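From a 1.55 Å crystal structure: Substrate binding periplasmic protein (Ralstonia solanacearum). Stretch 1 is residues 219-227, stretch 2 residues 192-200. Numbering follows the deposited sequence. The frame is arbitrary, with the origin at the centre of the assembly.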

# COMPACT_ATOMS: atom_id res chain seq x y z
N ARG A 219 -9.56 -20.04 -17.75
CA ARG A 219 -10.42 -21.21 -17.63
C ARG A 219 -11.91 -20.92 -17.78
O ARG A 219 -12.74 -21.75 -17.45
CB ARG A 219 -10.13 -21.91 -16.30
CG ARG A 219 -8.72 -22.47 -16.22
CD ARG A 219 -8.37 -22.96 -14.83
NE ARG A 219 -9.24 -24.04 -14.39
CZ ARG A 219 -9.18 -24.61 -13.20
NH1 ARG A 219 -8.28 -24.20 -12.31
NH2 ARG A 219 -10.02 -25.58 -12.88
N GLY A 220 -12.24 -19.73 -18.27
CA GLY A 220 -13.63 -19.39 -18.49
C GLY A 220 -14.36 -18.56 -17.46
O GLY A 220 -15.56 -18.33 -17.60
N GLY A 221 -13.65 -18.11 -16.43
CA GLY A 221 -14.29 -17.30 -15.40
C GLY A 221 -14.73 -15.96 -15.96
O GLY A 221 -13.94 -15.27 -16.61
N GLU A 222 -15.97 -15.58 -15.70
CA GLU A 222 -16.51 -14.33 -16.23
C GLU A 222 -16.87 -13.26 -15.20
O GLU A 222 -17.32 -12.18 -15.57
CB GLU A 222 -17.75 -14.61 -17.08
CG GLU A 222 -17.47 -15.41 -18.35
CD GLU A 222 -16.47 -14.72 -19.27
OE1 GLU A 222 -16.42 -13.47 -19.27
OE2 GLU A 222 -15.75 -15.43 -20.00
N ALA A 223 -16.67 -13.54 -13.92
CA ALA A 223 -17.01 -12.57 -12.88
C ALA A 223 -16.26 -11.24 -13.01
O ALA A 223 -15.14 -11.20 -13.51
CB ALA A 223 -16.75 -13.17 -11.50
N GLN A 224 -16.91 -10.17 -12.58
CA GLN A 224 -16.29 -8.85 -12.57
C GLN A 224 -15.22 -8.95 -11.49
O GLN A 224 -15.47 -9.49 -10.42
CB GLN A 224 -17.32 -7.79 -12.18
CG GLN A 224 -16.73 -6.43 -11.78
CD GLN A 224 -16.05 -5.74 -12.94
OE1 GLN A 224 -16.64 -5.57 -14.01
NE2 GLN A 224 -14.80 -5.31 -12.73
N LEU A 225 -14.02 -8.44 -11.77
CA LEU A 225 -12.94 -8.52 -10.80
C LEU A 225 -12.64 -7.17 -10.17
O LEU A 225 -12.70 -6.13 -10.83
CB LEU A 225 -11.68 -9.07 -11.47
CG LEU A 225 -11.85 -10.46 -12.09
CD1 LEU A 225 -10.65 -10.78 -12.98
CD2 LEU A 225 -12.02 -11.51 -11.00
N LEU A 226 -12.32 -7.19 -8.88
CA LEU A 226 -11.97 -5.99 -8.14
C LEU A 226 -11.09 -6.40 -6.97
O LEU A 226 -11.08 -7.56 -6.58
CB LEU A 226 -13.23 -5.26 -7.64
CG LEU A 226 -14.20 -6.00 -6.70
CD1 LEU A 226 -15.06 -4.97 -5.98
CD2 LEU A 226 -15.07 -6.97 -7.49
N GLY A 227 -10.35 -5.45 -6.41
CA GLY A 227 -9.48 -5.80 -5.30
C GLY A 227 -8.89 -4.62 -4.56
O GLY A 227 -9.07 -3.46 -4.96
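Stretch 2 192-200: LLAADVQAI

Stretch 2 meets stretch 1 at two places, separated by a segment that stands clear. It enters as the tail of a helix; Ala-194, Ala-195 and Asp-196 make no contact, and the chain becomes a strand at Ala-199, running parallel to the strand that starts at Gln-224.

The parallel assignment rests on three hydrogen bonds: Gln-224 N to Gln-198 O (2.9 Å, 169°), Ile-200 N to Gln-224 O (2.9 Å, 161°) and Leu-226 N to Ile-200 O (3.2 Å, 153°). Gln-224 thus bonds residues before and after its partner Ala-199, with Gln-224 CA and Ala-199 CA 4.4 Å apart; Leu-225 CA and Ile-200 CA lie 5.2 Å apart.

At the helical end the bump is Leu-193, with chi1 at -88°. Its CD2 lies 3.7 Å from Gly-221 N, in space left by the missing side chain: an ideal CB on Gly-221 would come within a tight 3.4 Å of Leu-193 CD2. Leu-193 CD1 covers one face of the Arg-219 guanidinium, 3.3 Å from Arg-219 NE.

Farther along, Ala-223 CB rests over the adjoining Val-197 CG2 (4.2 Å) and Ile-200 CG1 (3.9 Å). On the sheet face bearing Leu-225 and Ile-200, Leu-225 CD2 packs 4.0 Å from Ile-200 CB.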

# COMPACT_ATOMS: atom_id res chain seq x y z
N LEU A 192 -13.55 -20.96 -6.88
CA LEU A 192 -14.30 -19.80 -7.33
C LEU A 192 -14.86 -19.95 -8.75
O LEU A 192 -15.86 -19.32 -9.09
CB LEU A 192 -13.45 -18.54 -7.20
CG LEU A 192 -13.18 -18.18 -5.73
CD1 LEU A 192 -12.26 -16.98 -5.64
CD2 LEU A 192 -14.50 -17.90 -5.02
N LEU A 193 -14.22 -20.79 -9.57
CA LEU A 193 -14.71 -21.03 -10.92
C LEU A 193 -16.05 -21.76 -10.81
O LEU A 193 -16.97 -21.51 -11.59
CB LEU A 193 -13.74 -21.91 -11.70
CG LEU A 193 -12.59 -21.25 -12.47
CD1 LEU A 193 -11.65 -22.32 -12.99
CD2 LEU A 193 -13.15 -20.42 -13.62
N ALA A 194 -16.14 -22.66 -9.84
CA ALA A 194 -17.34 -23.45 -9.61
C ALA A 194 -18.46 -22.65 -8.95
O ALA A 194 -19.63 -23.02 -9.06
CB ALA A 194 -17.00 -24.67 -8.75
N ALA A 195 -18.11 -21.57 -8.26
CA ALA A 195 -19.10 -20.74 -7.59
C ALA A 195 -19.86 -19.89 -8.60
O ALA A 195 -19.29 -19.40 -9.57
CB ALA A 195 -18.42 -19.85 -6.56
N ASP A 196 -21.16 -19.72 -8.36
CA ASP A 196 -22.01 -18.94 -9.25
C ASP A 196 -21.97 -17.48 -8.83
O ASP A 196 -22.96 -16.92 -8.37
CB ASP A 196 -23.44 -19.49 -9.20
CG ASP A 196 -24.36 -18.81 -10.19
OD1 ASP A 196 -23.90 -18.48 -11.30
OD2 ASP A 196 -25.55 -18.62 -9.85
N VAL A 197 -20.81 -16.85 -9.01
CA VAL A 197 -20.63 -15.46 -8.61
C VAL A 197 -20.58 -14.45 -9.75
O VAL A 197 -20.12 -14.75 -10.85
CB VAL A 197 -19.34 -15.31 -7.76
CG1 VAL A 197 -19.50 -16.09 -6.46
CG2 VAL A 197 -18.14 -15.83 -8.54
N GLN A 198 -21.08 -13.25 -9.47
CA GLN A 198 -21.11 -12.17 -10.46
C GLN A 198 -19.88 -11.29 -10.34
O GLN A 198 -19.51 -10.60 -11.28
CB GLN A 198 -22.36 -11.31 -10.25
CG GLN A 198 -23.66 -12.07 -10.46
CD GLN A 198 -24.83 -11.41 -9.76
OE1 GLN A 198 -24.75 -11.06 -8.58
NE2 GLN A 198 -25.93 -11.24 -10.49
N ALA A 199 -19.24 -11.33 -9.17
CA ALA A 199 -18.05 -10.54 -8.93
C ALA A 199 -17.17 -11.26 -7.92
O ALA A 199 -17.67 -11.98 -7.05
CB ALA A 199 -18.44 -9.15 -8.39
N ILE A 200 -15.86 -11.07 -8.04
CA ILE A 200 -14.91 -11.67 -7.12
C ILE A 200 -13.99 -10.58 -6.62
O ILE A 200 -13.35 -9.88 -7.41
CB ILE A 200 -14.08 -12.77 -7.79
CG1 ILE A 200 -14.98 -13.96 -8.14
CG2 ILE A 200 -12.96 -13.21 -6.85
CD1 ILE A 200 -14.29 -15.04 -8.96